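Manganese-containing pseudocatalase (Thermus thermophilus, PDB 2V8T) probably breaks hydrogen peroxide down to water and oxygen as a catalase, using a pair of manganese ions bound in each subunit. Local coordinates at residues Q27-G32 with E176-L181; M44-N49 with D61-I66; K194-E197 with E203-K206; D109-A114 with G127-H132; E95-D98 with T102-G105. All coordinates share one frame; numbering follows the deposited sequence.

Interaction 1. Residues Q27-G32 with E176-L181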
loop_
_atom_site.group_PDB
_atom_site.type_symbol
_atom_site.label_atom_id
_atom_site.label_comp_id
_atom_site.label_asym_id
_atom_site.label_seq_id
_atom_site.Cartn_x
_atom_site.Cartn_y
_atom_site.Cartn_z
ATOM N N GLN A 27 18.547 -3.234 6.306
ATOM C CA GLN A 27 17.536 -2.480 5.574
ATOM C C GLN A 27 16.554 -1.753 6.482
ATOM O O GLN A 27 16.048 -0.701 6.091
ATOM C CB GLN A 27 16.777 -3.378 4.591
ATOM C CG GLN A 27 17.527 -3.738 3.321
ATOM C CD GLN A 27 17.652 -2.679 2.248
ATOM O OE1 GLN A 27 18.348 -2.914 1.232
ATOM N NE2 GLN A 27 17.013 -1.528 2.392
ATOM N N ALA A 28 16.219 -2.303 7.662
ATOM C CA ALA A 28 15.326 -1.562 8.550
ATOM C C ALA A 28 15.826 -0.153 8.835
ATOM O O ALA A 28 15.041 0.774 9.046
ATOM C CB ALA A 28 15.150 -2.290 9.894
ATOM N N LEU A 29 17.147 -0.015 8.888
ATOM C CA LEU A 29 17.813 1.232 9.222
ATOM C C LEU A 29 17.929 2.172 8.027
ATOM O O LEU A 29 18.377 3.309 8.174
ATOM C CB LEU A 29 19.208 0.959 9.811
ATOM C CG LEU A 29 19.223 -0.091 10.936
ATOM C CD1 LEU A 29 20.640 -0.200 11.490
ATOM C CD2 LEU A 29 18.212 0.234 12.033
ATOM N N LEU A 30 17.524 1.688 6.836
ATOM C CA LEU A 30 17.555 2.483 5.618
ATOM C C LEU A 30 16.118 2.917 5.261
ATOM O O LEU A 30 15.770 4.081 5.298
ATOM C CB LEU A 30 18.235 1.739 4.487
ATOM C CG LEU A 30 18.367 2.512 3.179
ATOM C CD1 LEU A 30 18.994 3.913 3.376
ATOM C CD2 LEU A 30 19.190 1.687 2.188
ATOM N N GLY A 31 15.263 1.927 4.895
ATOM C CA GLY A 31 13.940 2.195 4.361
ATOM C C GLY A 31 12.785 1.809 5.258
ATOM O O GLY A 31 11.639 1.928 4.805
ATOM N N GLY A 32 13.028 1.339 6.479
ATOM C CA GLY A 32 11.960 1.119 7.416
ATOM C C GLY A 32 11.388 2.388 7.981
ATOM O O GLY A 32 11.900 3.483 7.760
ATOM N N GLU A 176 30.306 -1.011 12.891
ATOM C CA GLU A 176 30.948 0.311 12.761
ATOM C C GLU A 176 29.943 1.388 12.369
ATOM O O GLU A 176 29.861 2.450 12.972
ATOM C CB GLU A 176 32.145 0.362 11.808
ATOM C CG GLU A 176 33.333 -0.387 12.346
ATOM C CD GLU A 176 33.978 0.160 13.608
ATOM O OE1 GLU A 176 33.668 1.302 14.020
ATOM O OE2 GLU A 176 34.779 -0.613 14.189
ATOM N N MET A 177 29.147 1.093 11.331
ATOM C CA MET A 177 28.127 2.034 10.912
ATOM C C MET A 177 27.175 2.328 12.059
ATOM O O MET A 177 26.805 3.495 12.304
ATOM C CB MET A 177 27.402 1.515 9.671
ATOM C CG MET A 177 26.216 2.364 9.248
ATOM S SD MET A 177 24.662 2.030 10.096
ATOM C CE MET A 177 24.263 0.417 9.380
ATOM N N ILE A 178 26.705 1.278 12.739
ATOM C CA ILE A 178 25.695 1.485 13.765
ATOM C C ILE A 178 26.296 2.230 14.941
ATOM O O ILE A 178 25.693 3.132 15.508
ATOM C CB ILE A 178 25.015 0.183 14.179
ATOM C CG1 ILE A 178 24.190 -0.377 13.034
ATOM C CG2 ILE A 178 24.205 0.433 15.457
ATOM C CD1 ILE A 178 23.717 -1.805 13.229
ATOM N N GLY A 179 27.524 1.837 15.360
ATOM C CA GLY A 179 28.133 2.570 16.456
ATOM C C GLY A 179 28.241 4.067 16.157
ATOM O O GLY A 179 27.990 4.907 17.027
ATOM N N TYR A 180 28.639 4.384 14.942
ATOM C CA TYR A 180 28.765 5.793 14.545
ATOM C C TYR A 180 27.400 6.486 14.579
ATOM O O TYR A 180 27.257 7.595 15.122
ATOM C CB TYR A 180 29.421 5.905 13.169
ATOM C CG TYR A 180 29.663 7.330 12.768
ATOM C CD1 TYR A 180 30.626 8.083 13.416
ATOM C CD2 TYR A 180 28.946 7.954 11.771
ATOM C CE1 TYR A 180 30.893 9.411 13.089
ATOM C CE2 TYR A 180 29.211 9.325 11.465
ATOM C CZ TYR A 180 30.204 10.004 12.127
ATOM O OH TYR A 180 30.415 11.356 11.793
ATOM N N LEU A 181 26.394 5.849 13.980
ATOM C CA LEU A 181 25.081 6.483 13.909
ATOM C C LEU A 181 24.343 6.499 15.239
ATOM O O LEU A 181 23.464 7.347 15.427
ATOM C CB LEU A 181 24.267 5.896 12.777
ATOM C CG LEU A 181 24.846 6.154 11.366
ATOM C CD1 LEU A 181 23.871 5.680 10.294
ATOM C CD2 LEU A 181 25.203 7.636 11.137
#
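Met177 is the first residue of the 176-181 segment to meet the short helical turn at 27-32, through its methyl CE, which lies 4.2 Å from Leu29 CD1. Its CG stands opposite the backbone N (chi1 174°), which sends the chain out from helix 172-200. A bend at chi2, -84°, and another at chi3 then bring the methyl round, so that carbon and not sulfur faces the leucine. Ile178 follows with the closer touch. Its CA-CB bond does not aim straight at the other segment, but the CG1-CD1 arm lies beside the backbone N and reaches across: CG1 and CD1 are each 3.9 Å from Leu29 CD1. The two side chains run at about a right angle, and a single leucine branch, CD1, thus meets both helix residues. The backbones stay well apart, with 9.1 Å between Leu29 CA and Ile178 CA, a gap bridged by side chains alone. Helix 172-200 is one of the long helices of the ferritin-like bundle that encloses the two manganese ions, and the Leu29 side chain lies about 6 Å from that of the manganese ligand Glu36. Within 27-32, the carbonyl Gln27 O accepts from both Leu30 N and Gly31 N, which helps to close the turn that carries Leu29. Further along the helix, Leu181 packs on the manganese ligand His73 and on Lys162.

Interaction 2. Residues M44-N49 with D61-I66; sequences MYQSFN and DLIANI
Ser47 and Ala64 form the closest point between the two segments: Ser47 CB lies 3.8 Å from Ala64 CA and 4.1 Å from Ala64 CB. Both residues are small, and their CA atoms come within 5.1 Å of each other. Next to them Ile63 turns its branch CG2 against the other helix, 4.0 Å from Ser47 N and equally near Gln46 CB. Its CD1 meets the amide oxygen Gln46 OE1, also at 4.0 Å. The Gln46 and Ile63 side chains run at roughly a right angle, so the isoleucine lies across the base and the end of the glutamine. The two residues of 44-49 are held by polar partners. Ser47 OG sits between its own backbone N and carbonyl carbon (chi1 77°), which lets it donate to Met44 O at 2.7 Å; that carbonyl also keeps its helical bond from Phe48 N. Arg4 of a neighbouring subunit bonds the same hydroxyl. The Gln46 amide is held at both atoms, OE1 by Asn151 ND2 and NE2 through Phe139 O. The segment axes pass 8.4 Å apart with 139° between their directions, so here the two run roughly antiparallel, well off exact alignment; they belong to helices 36-49 and 57-85, which follow each other in the chain. Around this pair, Leu62 and Ile66 pack on helix 172-200, where Ile66 touches the manganese ligand His188, and the Asn65 amide binds Tyr234 O of strand 232-235 and Phe236 N just beyond it.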
loop_
_atom_site.group_PDB
_atom_site.type_symbol
_atom_site.label_atom_id
_atom_site.label_comp_id
_atom_site.label_asym_id
_atom_site.label_seq_id
_atom_site.Cartn_x
_atom_site.Cartn_y
_atom_site.Cartn_z
ATOM N N MET A 44 13.925 17.141 5.930
ATOM C CA MET A 44 13.977 17.829 4.650
ATOM C C MET A 44 12.669 18.560 4.413
ATOM O O MET A 44 12.648 19.766 4.119
ATOM C CB MET A 44 14.274 16.863 3.538
ATOM C CG MET A 44 14.667 17.471 2.297
ATOM S SD MET A 44 16.185 18.455 2.342
ATOM C CE MET A 44 17.186 17.395 2.493
ATOM N N TYR A 45 11.526 17.839 4.482
ATOM C CA TYR A 45 10.248 18.495 4.221
ATOM C C TYR A 45 9.920 19.531 5.274
ATOM O O TYR A 45 9.386 20.592 4.946
ATOM C CB TYR A 45 9.135 17.474 4.017
ATOM C CG TYR A 45 9.170 16.915 2.620
ATOM C CD1 TYR A 45 8.403 17.452 1.600
ATOM C CD2 TYR A 45 10.021 15.891 2.253
ATOM C CE1 TYR A 45 8.493 17.003 0.324
ATOM C CE2 TYR A 45 10.147 15.413 0.950
ATOM C CZ TYR A 45 9.339 16.007 -0.011
ATOM O OH TYR A 45 9.392 15.543 -1.322
ATOM N N GLN A 46 10.211 19.258 6.566
ATOM C CA GLN A 46 9.987 20.301 7.553
ATOM C C GLN A 46 10.774 21.558 7.196
ATOM O O GLN A 46 10.309 22.687 7.361
ATOM C CB GLN A 46 10.376 19.830 8.962
ATOM C CG GLN A 46 9.391 18.808 9.515
ATOM C CD GLN A 46 9.944 18.150 10.755
ATOM O OE1 GLN A 46 10.912 18.647 11.325
ATOM N NE2 GLN A 46 9.357 17.049 11.196
ATOM N N SER A 47 12.033 21.384 6.721
ATOM C CA SER A 47 12.827 22.539 6.376
ATOM C C SER A 47 12.221 23.293 5.196
ATOM O O SER A 47 12.193 24.536 5.193
ATOM C CB SER A 47 14.282 22.166 6.131
ATOM O OG SER A 47 14.559 21.547 4.885
ATOM N N PHE A 48 11.717 22.584 4.189
ATOM C CA PHE A 48 11.058 23.260 3.066
ATOM C C PHE A 48 9.852 24.057 3.569
ATOM O O PHE A 48 9.606 25.200 3.162
ATOM C CB PHE A 48 10.598 22.252 2.008
ATOM C CG PHE A 48 11.691 21.399 1.389
ATOM C CD1 PHE A 48 13.026 21.768 1.392
ATOM C CD2 PHE A 48 11.319 20.226 0.739
ATOM C CE1 PHE A 48 13.976 20.978 0.769
ATOM C CE2 PHE A 48 12.281 19.443 0.106
ATOM C CZ PHE A 48 13.594 19.813 0.125
ATOM N N ASN A 49 9.067 23.388 4.422
ATOM C CA ASN A 49 7.746 23.883 4.836
ATOM C C ASN A 49 7.812 24.862 6.008
ATOM O O ASN A 49 6.775 25.352 6.454
ATOM C CB ASN A 49 6.900 22.676 5.226
ATOM C CG ASN A 49 6.601 21.745 4.054
ATOM O OD1 ASN A 49 6.147 20.543 4.367
ATOM N ND2 ASN A 49 6.728 22.138 2.884
ATOM N N ASP A 61 17.712 26.784 11.137
ATOM C CA ASP A 61 19.066 26.348 10.855
ATOM C C ASP A 61 19.267 24.922 11.332
ATOM O O ASP A 61 19.881 24.091 10.650
ATOM C CB ASP A 61 20.139 27.205 11.669
ATOM C CG ASP A 61 20.418 28.605 11.047
ATOM O OD1 ASP A 61 19.750 28.995 10.038
ATOM O OD2 ASP A 61 21.328 29.271 11.613
ATOM N N LEU A 62 18.753 24.619 12.515
ATOM C CA LEU A 62 18.942 23.294 13.103
ATOM C C LEU A 62 18.312 22.209 12.206
ATOM O O LEU A 62 18.955 21.224 11.883
ATOM C CB LEU A 62 18.337 23.275 14.502
ATOM C CG LEU A 62 18.603 22.028 15.253
ATOM C CD1 LEU A 62 20.069 21.812 15.540
ATOM C CD2 LEU A 62 17.792 22.019 16.548
ATOM N N ILE A 63 17.034 22.399 11.852
ATOM C CA ILE A 63 16.346 21.370 11.058
ATOM C C ILE A 63 16.951 21.273 9.668
ATOM O O ILE A 63 17.156 20.173 9.137
ATOM C CB ILE A 63 14.820 21.649 11.040
ATOM C CG1 ILE A 63 14.218 21.543 12.466
ATOM C CG2 ILE A 63 14.106 20.672 10.073
ATOM C CD1 ILE A 63 12.717 21.955 12.527
ATOM N N ALA A 64 17.235 22.419 9.024
ATOM C CA ALA A 64 17.778 22.406 7.693
ATOM C C ALA A 64 19.139 21.704 7.654
ATOM O O ALA A 64 19.470 20.993 6.692
ATOM C CB ALA A 64 17.879 23.816 7.131
ATOM N N ASN A 65 19.960 21.955 8.670
ATOM C CA ASN A 65 21.294 21.390 8.724
ATOM C C ASN A 65 21.281 19.893 9.067
ATOM O O ASN A 65 22.004 19.111 8.461
ATOM C CB ASN A 65 22.139 22.154 9.734
ATOM C CG ASN A 65 23.554 21.681 9.738
ATOM O OD1 ASN A 65 24.283 21.856 8.748
ATOM N ND2 ASN A 65 23.974 21.059 10.821
ATOM N N ILE A 66 20.462 19.495 10.049
ATOM C CA ILE A 66 20.383 18.072 10.377
ATOM C C ILE A 66 19.827 17.298 9.180
ATOM O O ILE A 66 20.311 16.201 8.881
ATOM C CB ILE A 66 19.654 17.819 11.693
ATOM C CG1 ILE A 66 20.450 18.411 12.850
ATOM C CG2 ILE A 66 19.434 16.314 11.903
ATOM C CD1 ILE A 66 19.736 18.323 14.209
#

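Interaction 3. Residues K194-E197 with E203-K206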
loop_
_atom_site.group_PDB
_atom_site.type_symbol
_atom_site.label_atom_id
_atom_site.label_comp_id
_atom_site.label_asym_id
_atom_site.label_seq_id
_atom_site.Cartn_x
_atom_site.Cartn_y
_atom_site.Cartn_z
ATOM N N LYS A 194 17.298 20.117 23.301
ATOM C CA LYS A 194 17.683 21.499 23.647
ATOM C C LYS A 194 16.771 22.510 22.987
ATOM O O LYS A 194 16.415 23.526 23.602
ATOM C CB LYS A 194 19.165 21.725 23.264
ATOM C CG LYS A 194 20.141 21.022 24.192
ATOM C CD LYS A 194 21.586 21.127 23.679
ATOM C CE LYS A 194 22.593 20.358 24.508
ATOM N NZ LYS A 194 22.815 21.026 25.833
ATOM N N ALA A 195 16.373 22.269 21.737
ATOM C CA ALA A 195 15.459 23.175 21.080
ATOM C C ALA A 195 14.107 23.220 21.834
ATOM O O ALA A 195 13.555 24.293 22.072
ATOM C CB ALA A 195 15.237 22.732 19.634
ATOM N N LEU A 196 13.598 22.045 22.228
ATOM C CA LEU A 196 12.343 22.008 23.001
ATOM C C LEU A 196 12.518 22.680 24.349
ATOM O O LEU A 196 11.587 23.386 24.800
ATOM C CB LEU A 196 11.882 20.562 23.177
ATOM C CG LEU A 196 11.266 19.941 21.930
ATOM C CD1 LEU A 196 11.244 18.424 22.024
ATOM C CD2 LEU A 196 9.892 20.525 21.663
ATOM N N GLU A 197 13.641 22.517 25.021
ATOM C CA GLU A 197 13.858 23.204 26.292
ATOM C C GLU A 197 13.769 24.718 26.112
ATOM O O GLU A 197 13.164 25.424 26.912
ATOM C CB GLU A 197 15.304 22.821 26.819
ATOM C CG GLU A 197 15.512 21.365 27.250
ATOM C CD GLU A 197 16.908 20.780 27.627
ATOM O OE1 GLU A 197 17.983 21.379 27.176
ATOM O OE2 GLU A 197 16.814 19.685 28.259
ATOM N N GLU A 203 12.564 20.052 30.353
ATOM C CA GLU A 203 13.951 19.591 30.299
ATOM C C GLU A 203 14.072 18.254 29.576
ATOM O O GLU A 203 14.421 17.222 30.144
ATOM C CB GLU A 203 14.526 19.483 31.714
ATOM C CG GLU A 203 14.571 20.861 32.379
ATOM C CD GLU A 203 15.159 20.823 33.778
ATOM O OE1 GLU A 203 15.778 19.773 34.156
ATOM O OE2 GLU A 203 14.992 21.870 34.461
ATOM N N MET A 204 13.765 18.269 28.270
ATOM C CA MET A 204 13.691 17.030 27.501
ATOM C C MET A 204 14.950 16.231 27.530
ATOM O O MET A 204 14.915 14.983 27.497
ATOM C CB MET A 204 13.282 17.345 26.064
ATOM C CG MET A 204 11.875 17.834 25.909
ATOM S SD MET A 204 10.613 16.710 26.520
ATOM C CE MET A 204 10.806 15.348 25.366
ATOM N N THR A 205 16.142 16.867 27.547
ATOM C CA THR A 205 17.358 16.087 27.541
ATOM C C THR A 205 17.515 15.245 28.793
ATOM O O THR A 205 18.285 14.256 28.764
ATOM C CB THR A 205 18.619 16.946 27.338
ATOM O OG1 THR A 205 18.774 17.879 28.392
ATOM C CG2 THR A 205 18.634 17.629 25.971
ATOM N N LYS A 206 16.826 15.569 29.888
ATOM C CA LYS A 206 16.908 14.779 31.074
ATOM C C LYS A 206 16.247 13.393 30.936
ATOM O O LYS A 206 16.500 12.500 31.729
ATOM C CB LYS A 206 16.230 15.520 32.252
ATOM C CG LYS A 206 16.013 14.774 33.580
ATOM C CD LYS A 206 15.345 15.653 34.609
ATOM C CE LYS A 206 14.922 14.825 35.811
ATOM N NZ LYS A 206 14.327 15.854 36.747
HETATM O O HOH W 1 20.610 20.491 27.602
#
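Glu197 and Thr205 set their side chains at about a right angle, and in the conformer described here one carboxylate oxygen, Glu197 OE2, takes two hydrogen bonds from the threonine. The hydroxyl Thr205 OG1 donates at 2.7 Å to the syn lone pair. The amide Thr205 N comes in at 3.0 Å from above the carboxylate plane, 44° out of it, with a fairly straight N-H...O angle of 155°. This split approach fits the conformation of the threonine, whose OG1 lies between its backbone N and carbonyl carbon and therefore on the same side as its own amide. Paired donors of this kind would probably stabilise the carboxylate charge. The arrangement ties the C-terminal part of helix 172-200 to the turn that follows it, where Lys206 N bonds back to Glu203 O and 204-206 have helix-like backbone angles. The other carboxylate oxygen, Glu197 OE1, accepts a 2.8 Å bond from a water that also donates, at a longer distance, to Thr205 OG1. That water accepts in turn from Lys194 NZ, whose ammonium group is bound besides to Lys249 O and Ala251 O. Along the lysine's shaft, CG faces the methyl Thr205 CG2 at 4.1 Å. On the buried side, Met204 CG rests 3.9 Å from Leu196 CB, the two chains slanting across each other. Both side chains touch Phe152 of helix 144-166, and Met204 also packs on Met204 of a neighbouring subunit.

Interaction 4. Residues D109-A114 with G127-H132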
loop_
_atom_site.group_PDB
_atom_site.type_symbol
_atom_site.label_atom_id
_atom_site.label_comp_id
_atom_site.label_asym_id
_atom_site.label_seq_id
_atom_site.Cartn_x
_atom_site.Cartn_y
_atom_site.Cartn_z
ATOM N N ASP A 109 17.011 -19.008 -0.818
ATOM C CA ASP A 109 16.656 -19.348 0.562
ATOM C C ASP A 109 16.855 -18.197 1.550
ATOM O O ASP A 109 16.546 -18.370 2.734
ATOM C CB ASP A 109 17.469 -20.571 1.006
ATOM C CG ASP A 109 17.149 -21.795 0.219
ATOM O OD1 ASP A 109 15.976 -22.033 -0.095
ATOM O OD2 ASP A 109 18.092 -22.581 -0.055
ATOM N N VAL A 110 17.361 -17.051 1.124
ATOM C CA VAL A 110 17.584 -15.927 2.028
ATOM C C VAL A 110 16.262 -15.227 2.311
ATOM O O VAL A 110 15.273 -15.418 1.613
ATOM C CB VAL A 110 18.633 -14.945 1.443
ATOM C CG1 VAL A 110 19.965 -15.660 1.226
ATOM C CG2 VAL A 110 18.128 -14.205 0.217
ATOM N N ARG A 111 16.249 -14.370 3.332
ATOM C CA ARG A 111 15.018 -13.637 3.652
ATOM C C ARG A 111 14.597 -12.728 2.495
ATOM O O ARG A 111 13.417 -12.712 2.101
ATOM C CB ARG A 111 15.168 -12.815 4.913
ATOM C CG ARG A 111 15.318 -13.650 6.192
ATOM C CD ARG A 111 15.414 -12.770 7.429
ATOM N NE ARG A 111 14.141 -12.101 7.720
ATOM C CZ ARG A 111 13.859 -10.823 7.518
ATOM N NH1 ARG A 111 14.792 -9.925 7.281
ATOM N NH2 ARG A 111 12.574 -10.454 7.595
ATOM N N ASN A 112 15.550 -11.953 1.987
ATOM C CA ASN A 112 15.270 -10.899 1.014
ATOM C C ASN A 112 15.813 -11.304 -0.355
ATOM O O ASN A 112 16.974 -11.083 -0.694
ATOM C CB ASN A 112 15.836 -9.554 1.476
ATOM C CG ASN A 112 15.465 -8.428 0.560
ATOM O OD1 ASN A 112 15.252 -8.628 -0.643
ATOM N ND2 ASN A 112 15.413 -7.199 1.086
ATOM N N ALA A 113 14.962 -11.960 -1.139
ATOM C CA ALA A 113 15.327 -12.336 -2.493
ATOM C C ALA A 113 15.342 -11.107 -3.421
ATOM O O ALA A 113 16.013 -11.154 -4.462
ATOM C CB ALA A 113 14.351 -13.416 -3.027
ATOM N N ALA A 114 14.598 -10.064 -3.102
ATOM C CA ALA A 114 14.554 -8.870 -3.936
ATOM C C ALA A 114 15.938 -8.256 -4.127
ATOM O O ALA A 114 16.215 -7.721 -5.199
ATOM C CB ALA A 114 13.584 -7.848 -3.379
ATOM N N GLY A 127 12.473 -1.674 3.990
ATOM C CA GLY A 127 12.858 -2.126 5.329
ATOM C C GLY A 127 13.160 -3.613 5.395
ATOM O O GLY A 127 13.395 -4.288 4.395
ATOM N N ALA A 128 13.201 -4.108 6.624
ATOM C CA ALA A 128 13.627 -5.465 6.930
ATOM C C ALA A 128 12.604 -6.536 6.571
ATOM O O ALA A 128 12.959 -7.726 6.636
ATOM C CB ALA A 128 13.995 -5.602 8.425
ATOM N N MET A 129 11.406 -6.172 6.175
ATOM C CA MET A 129 10.394 -7.100 5.703
ATOM C C MET A 129 10.169 -6.950 4.188
ATOM O O MET A 129 9.208 -7.494 3.665
ATOM C CB MET A 129 9.083 -6.936 6.462
ATOM C CG MET A 129 9.211 -7.217 7.938
ATOM S SD MET A 129 9.667 -8.886 8.374
ATOM C CE MET A 129 8.101 -9.699 8.074
ATOM N N GLY A 130 10.982 -6.173 3.515
ATOM C CA GLY A 130 10.750 -5.879 2.122
ATOM C C GLY A 130 9.746 -4.782 1.860
ATOM O O GLY A 130 9.422 -4.507 0.699
ATOM N N GLU A 131 9.257 -4.129 2.894
ATOM C CA GLU A 131 8.264 -3.064 2.766
ATOM C C GLU A 131 8.928 -1.861 2.219
ATOM O O GLU A 131 9.926 -1.348 2.777
ATOM C CB GLU A 131 7.576 -2.790 4.102
ATOM C CG GLU A 131 8.319 -2.068 5.209
ATOM C CD GLU A 131 9.425 -2.789 5.996
ATOM O OE1 GLU A 131 10.013 -3.763 5.496
ATOM O OE2 GLU A 131 9.717 -2.264 7.103
ATOM N N HIS A 132 8.392 -1.290 1.116
ATOM C CA HIS A 132 9.057 -0.137 0.562
ATOM C C HIS A 132 8.783 1.098 1.406
ATOM O O HIS A 132 7.688 1.295 1.940
ATOM C CB HIS A 132 8.655 0.087 -0.899
ATOM C CG HIS A 132 9.281 -0.907 -1.844
ATOM N ND1 HIS A 132 8.714 -2.086 -2.201
ATOM C CD2 HIS A 132 10.505 -0.880 -2.461
ATOM C CE1 HIS A 132 9.541 -2.707 -3.044
ATOM N NE2 HIS A 132 10.640 -2.000 -3.238
HETATM O O HOH W 2 15.085 -6.507 3.877
#
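Arg111 grips a single carbonyl end-on: NH1 and NH2 both donate to Ala128 O, each at 2.9 Å. The oxygen lies 9° out of the guanidinium plane, at the edge between the two nitrogens, and each N-H...O angle is 143°, the price of sharing one acceptor. Arg111 leaves the backbone with CG beside its own N and stays extended as far as CD; a bend at chi3, 69°, then swings the guanidinium round to the carbonyl. Met129 curls at both chi2 and chi3, which brings its sulfur SD to the guanidinium edge, 3.4 Å from Arg111 NH2. The same NH2 also binds the carbonyl of Arg111 in a neighbouring subunit, so the guanidinium links two chains. Asn112 adds a second, water-mediated bridge: ND2 donates to a water at 2.9 Å, and the water donates to Gly127 O. Its OD1 caps the backbone N of His115, in the first turn of helix 114-117. Across from the arginine, the Glu131 carboxylate folds back, its CG between backbone N and carbonyl carbon, and OE1 accepts from Met129 N at 2.9 Å. The gripped carbonyl thus belongs to a braced loop: Gly130 N bonds Gly127 O at 3.2 Å across a type I turn, Gly130 has a positive phi, and Gly127 N bonds Glu131 O at 2.8 Å, the pattern of a type I turn with a G1 beta bulge.

Interaction 5. Residues E95-D98 with T102-G105; sequences EGVD and TPLG
The backbone passes Asp98 in an extended conformation and comes back into a type I beta turn from Thr102 to Gly105, leaving Asp98 CA and Pro103 CA 7.2 Å apart. Within that turn Gly105 N bonds Thr102 O at 3.0 Å, and Pro103 takes the second position, where its ring-restricted phi of -71° is well suited. The pyrrolidine ring is the group that meets the other segment, along its CB-CG-CD rim. CB lies 4.2 Å from Val97 CG1, an apolar touch in which the two side chains lie at a slant. Val97 places that methyl opposite its backbone N (chi1 175°). The rest of the ring rim is laid against a carbonyl: Asp98 O is 3.5 Å from Pro103 CD and 3.8 Å from Pro103 CG. Asp98 OD1 accepts from the backbone N of Ala100, two residues on, an Asx turn that bends the chain toward the proline, and Asp98 O accepts from Ser101 OG. Two tight turns in quick succession thus shape this part of the long loop between helices 57-85 and 114-117, far from the metal sites. On its outer side the turn meets other parts of the assembly: Pro103 touches Ala279 of the same chain and Glu167 of a neighbouring subunit, while Leu104 makes backbone hydrogen bonds to that subunit.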
loop_
_atom_site.group_PDB
_atom_site.type_symbol
_atom_site.label_atom_id
_atom_site.label_comp_id
_atom_site.label_asym_id
_atom_site.label_seq_id
_atom_site.Cartn_x
_atom_site.Cartn_y
_atom_site.Cartn_z
ATOM N N GLU A 95 35.788 -13.637 -13.779
ATOM C CA GLU A 95 35.717 -14.512 -14.904
ATOM C C GLU A 95 35.118 -15.871 -14.520
ATOM O O GLU A 95 35.109 -16.270 -13.336
ATOM C CB GLU A 95 37.129 -14.765 -15.521
ATOM C CG GLU A 95 37.850 -13.484 -15.857
ATOM C CD GLU A 95 37.960 -13.172 -17.319
ATOM O OE1 GLU A 95 36.912 -12.817 -17.902
ATOM O OE2 GLU A 95 39.091 -13.252 -17.856
ATOM N N GLY A 96 34.551 -16.536 -15.508
ATOM C CA GLY A 96 34.135 -17.922 -15.337
ATOM C C GLY A 96 32.754 -18.161 -14.782
ATOM O O GLY A 96 32.370 -19.346 -14.627
ATOM N N VAL A 97 31.962 -17.131 -14.516
ATOM C CA VAL A 97 30.616 -17.379 -14.014
ATOM C C VAL A 97 29.687 -17.873 -15.124
ATOM O O VAL A 97 29.606 -17.255 -16.193
ATOM C CB VAL A 97 30.078 -16.086 -13.356
ATOM C CG1 VAL A 97 28.622 -16.279 -12.938
ATOM C CG2 VAL A 97 30.952 -15.703 -12.165
ATOM N N ASP A 98 29.021 -18.983 -14.876
ATOM C CA ASP A 98 28.149 -19.625 -15.853
ATOM C C ASP A 98 26.701 -19.559 -15.332
ATOM O O ASP A 98 26.375 -20.230 -14.354
ATOM C CB ASP A 98 28.547 -21.084 -16.007
ATOM C CG ASP A 98 27.714 -21.816 -17.052
ATOM O OD1 ASP A 98 26.731 -21.301 -17.562
ATOM O OD2 ASP A 98 28.173 -22.893 -17.480
ATOM N N THR A 102 23.551 -22.260 -11.766
ATOM C CA THR A 102 22.845 -21.743 -10.588
ATOM C C THR A 102 23.753 -20.954 -9.615
ATOM O O THR A 102 23.801 -21.199 -8.386
ATOM C CB THR A 102 22.114 -22.906 -9.870
ATOM O OG1 THR A 102 21.882 -23.949 -10.861
ATOM C CG2 THR A 102 20.767 -22.408 -9.282
ATOM N N PRO A 103 24.388 -19.933 -10.133
ATOM C CA PRO A 103 25.333 -19.177 -9.289
ATOM C C PRO A 103 24.658 -18.345 -8.205
ATOM O O PRO A 103 25.339 -17.903 -7.280
ATOM C CB PRO A 103 26.090 -18.305 -10.288
ATOM C CG PRO A 103 25.089 -18.105 -11.423
ATOM C CD PRO A 103 24.400 -19.467 -11.538
ATOM N N LEU A 104 23.349 -18.121 -8.321
ATOM C CA LEU A 104 22.576 -17.423 -7.303
ATOM C C LEU A 104 21.741 -18.408 -6.471
ATOM O O LEU A 104 20.789 -17.988 -5.803
ATOM C CB LEU A 104 21.710 -16.327 -7.884
ATOM C CG LEU A 104 22.460 -15.214 -8.628
ATOM C CD1 LEU A 104 21.435 -14.224 -9.221
ATOM C CD2 LEU A 104 23.472 -14.499 -7.761
ATOM N N GLY A 105 22.095 -19.693 -6.461
ATOM C CA GLY A 105 21.266 -20.649 -5.753
ATOM C C GLY A 105 21.048 -20.306 -4.295
ATOM O O GLY A 105 19.919 -20.497 -3.762
#

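Interactions 1 and 2 are buried and helical, and across both the segments touch without hydrogen bonding: long apolar side chains span a wide gap in the first, small residues bring the helices close in the second. Interaction 3 shares helix 172-200 with interaction 1 but sits at its outer end, partly buried, where a carboxylate and a water do the work; it touches interaction 2 through Leu62 CD2 and Ala195 CB, 4.1 Å apart. Interactions 4 and 5 join loops. The former packs against interaction 1, with Ala28 on Ala128, and relies on bonds to a carbonyl; the latter is a surface contact in which a proline ring meets a valine methyl and a carbonyl. Both adjoin the same neighbouring subunit.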